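Local coordinates for ABC transporter, periplasmic solute-binding protein (Rhizobium meliloti, PDB 4WED), which probably captures a solute in the periplasm, perhaps a peptide, nickel or heme, and delivers it to an ABC transporter for import, at residues V273-F279 with D416-T422. Sequence-based numbering, arbitrary orientation.
Sequences VTLVMAF and DLGFFLT
Strands 274-279 and 417-421 pair antiparallel from Leu275 opposite Leu421 to Phe279 opposite Leu417, and the contact runs on to Thr274 and Thr422 just beyond. Val276 and Phe420 form a hydrogen-bonded pair, Phe420 N reaching Val276 O at 2.9 Å in an almost straight bond (179°). Ala278 and Gly418 repeat the pattern, though Gly418 N to Ala278 O is weak at 3.3 Å. Past the last bridge the pairing illustrates how a side-chain hydroxyl can stand in for a backbone carbonyl: Thr422 OG1, set between its own N and carbonyl carbon (chi1 60°), receives Thr274 N at 2.7 Å, while Thr422 N returns a bond to Thr274 O. A valine in place of Thr422 would probably leave Thr274 N without this acceptor and weaken the pairing at that end. In this family 5 solute-binding protein, strand 274-279 also pairs with strand 488-500, making it an interior strand of an antiparallel sheet. Leu275, Met277, Phe419 and Leu421 share one face, where helix 378-392 covers Leu275 and Phe419. There the selenium of Met277, a selenomethionine, makes an oblique Met-aromatic contact, SE lying 4.1 Å from Phe419 CE1. On the other face Ala278 CB meets Phe420 CE1 at 3.4 Å, and Phe420 also touches Leu449.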
loop_
_atom_site.group_PDB
_atom_site.type_symbol
_atom_site.label_atom_id
_atom_site.label_comp_id
_atom_site.label_asym_id
_atom_site.label_seq_id
_atom_site.Cartn_x
_atom_site.Cartn_y
_atom_site.Cartn_z
ATOM N N VAL A 273 -3.735 -3.580 -0.989
ATOM C CA VAL A 273 -4.588 -3.161 0.110
ATOM C C VAL A 273 -5.746 -4.183 0.114
ATOM O O VAL A 273 -6.269 -4.591 -0.944
ATOM C CB VAL A 273 -5.197 -1.722 -0.108
ATOM C CG1 VAL A 273 -6.261 -1.368 0.923
ATOM C CG2 VAL A 273 -4.130 -0.631 -0.054
ATOM N N THR A 274 -6.134 -4.597 1.319
ATOM C CA THR A 274 -7.191 -5.562 1.482
ATOM C C THR A 274 -8.316 -4.907 2.225
ATOM O O THR A 274 -8.107 -4.186 3.221
ATOM C CB THR A 274 -6.710 -6.809 2.237
ATOM O OG1 THR A 274 -5.446 -7.238 1.670
ATOM C CG2 THR A 274 -7.772 -7.939 2.148
ATOM N N LEU A 275 -9.503 -5.120 1.699
ATOM C CA LEU A 275 -10.724 -4.792 2.421
ATOM C C LEU A 275 -11.076 -5.972 3.250
ATOM O O LEU A 275 -11.293 -7.033 2.715
ATOM C CB LEU A 275 -11.885 -4.506 1.475
ATOM C CG LEU A 275 -13.220 -4.233 2.158
ATOM C CD1 LEU A 275 -13.264 -2.837 2.717
ATOM C CD2 LEU A 275 -14.324 -4.383 1.142
ATOM N N VAL A 276 -11.181 -5.762 4.544
ATOM C CA VAL A 276 -11.300 -6.859 5.496
ATOM C C VAL A 276 -12.501 -6.551 6.332
ATOM O O VAL A 276 -12.691 -5.415 6.751
ATOM C CB VAL A 276 -10.066 -6.935 6.429
ATOM C CG1 VAL A 276 -10.151 -8.138 7.347
ATOM C CG2 VAL A 276 -8.798 -7.029 5.609
HETATM N N MSE A 277 -13.320 -7.549 6.580
HETATM C CA MSE A 277 -14.366 -7.362 7.533
HETATM C C MSE A 277 -13.890 -7.847 8.889
HETATM O O MSE A 277 -13.225 -8.878 9.014
HETATM C CB MSE A 277 -15.585 -8.097 7.095
HETATM C CG MSE A 277 -16.723 -7.603 7.967
HETATM SE SE MSE A 277 -18.370 -8.436 7.286
HETATM C CE MSE A 277 -17.972 -10.327 7.712
ATOM N N ALA A 278 -14.252 -7.065 9.898
ATOM C CA ALA A 278 -13.883 -7.271 11.267
ATOM C C ALA A 278 -15.075 -7.748 12.078
ATOM O O ALA A 278 -16.227 -7.428 11.776
ATOM C CB ALA A 278 -13.391 -5.959 11.858
ATOM N N PHE A 279 -14.768 -8.492 13.136
ATOM C CA PHE A 279 -15.759 -9.093 14.003
ATOM C C PHE A 279 -15.587 -8.471 15.347
ATOM O O PHE A 279 -14.459 -8.278 15.775
ATOM C CB PHE A 279 -15.471 -10.603 14.165
ATOM C CG PHE A 279 -15.708 -11.412 12.916
ATOM C CD1 PHE A 279 -16.989 -11.538 12.397
ATOM C CD2 PHE A 279 -14.661 -12.074 12.284
ATOM C CE1 PHE A 279 -17.216 -12.299 11.257
ATOM C CE2 PHE A 279 -14.872 -12.812 11.133
ATOM C CZ PHE A 279 -16.171 -12.928 10.615
ATOM N N ASP A 416 -21.004 -4.593 15.609
ATOM C CA ASP A 416 -20.792 -6.049 15.608
ATOM C C ASP A 416 -19.828 -6.452 14.502
ATOM O O ASP A 416 -18.973 -7.273 14.718
ATOM C CB ASP A 416 -22.101 -6.802 15.433
ATOM C CG ASP A 416 -23.096 -6.473 16.499
ATOM O OD1 ASP A 416 -22.639 -6.029 17.554
ATOM O OD2 ASP A 416 -24.329 -6.658 16.286
ATOM N N LEU A 417 -20.049 -5.886 13.317
ATOM C CA LEU A 417 -19.205 -6.015 12.123
ATOM C C LEU A 417 -18.869 -4.641 11.546
ATOM O O LEU A 417 -19.690 -3.709 11.592
ATOM C CB LEU A 417 -19.927 -6.780 11.019
ATOM C CG LEU A 417 -20.487 -8.119 11.440
ATOM C CD1 LEU A 417 -21.569 -8.605 10.473
ATOM C CD2 LEU A 417 -19.360 -9.149 11.582
ATOM N N GLY A 418 -17.684 -4.542 10.949
ATOM C CA GLY A 418 -17.233 -3.310 10.287
ATOM C C GLY A 418 -16.105 -3.572 9.317
ATOM O O GLY A 418 -15.554 -4.661 9.274
ATOM N N PHE A 419 -15.751 -2.545 8.554
ATOM C CA PHE A 419 -14.770 -2.662 7.490
ATOM C C PHE A 419 -13.484 -1.935 7.754
ATOM O O PHE A 419 -13.468 -0.768 8.131
ATOM C CB PHE A 419 -15.320 -2.121 6.192
ATOM C CG PHE A 419 -16.539 -2.844 5.699
ATOM C CD1 PHE A 419 -16.629 -4.228 5.791
ATOM C CD2 PHE A 419 -17.553 -2.151 5.096
ATOM C CE1 PHE A 419 -17.754 -4.899 5.314
ATOM C CE2 PHE A 419 -18.687 -2.808 4.630
ATOM C CZ PHE A 419 -18.776 -4.186 4.731
ATOM N N PHE A 420 -12.397 -2.628 7.470
ATOM C CA PHE A 420 -11.103 -2.037 7.515
ATOM C C PHE A 420 -10.452 -2.244 6.186
ATOM O O PHE A 420 -10.784 -3.168 5.433
ATOM C CB PHE A 420 -10.265 -2.742 8.562
ATOM C CG PHE A 420 -10.704 -2.463 9.953
ATOM C CD1 PHE A 420 -11.830 -3.070 10.465
ATOM C CD2 PHE A 420 -9.983 -1.604 10.763
ATOM C CE1 PHE A 420 -12.241 -2.812 11.762
ATOM C CE2 PHE A 420 -10.397 -1.339 12.065
ATOM C CZ PHE A 420 -11.528 -1.941 12.562
ATOM N N LEU A 421 -9.501 -1.378 5.921
ATOM C CA LEU A 421 -8.637 -1.432 4.772
ATOM C C LEU A 421 -7.256 -1.517 5.316
ATOM O O LEU A 421 -6.955 -0.799 6.198
ATOM C CB LEU A 421 -8.753 -0.142 3.960
ATOM C CG LEU A 421 -9.989 -0.015 3.061
ATOM C CD1 LEU A 421 -10.093 1.418 2.613
ATOM C CD2 LEU A 421 -9.935 -0.900 1.853
ATOM N N THR A 422 -6.434 -2.422 4.797
ATOM C CA THR A 422 -5.038 -2.446 5.147
ATOM C C THR A 422 -4.296 -1.223 4.603
ATOM O O THR A 422 -4.765 -0.495 3.751
ATOM C CB THR A 422 -4.307 -3.767 4.733
ATOM O OG1 THR A 422 -4.359 -3.999 3.310
ATOM C CG2 THR A 422 -4.905 -4.950 5.461
#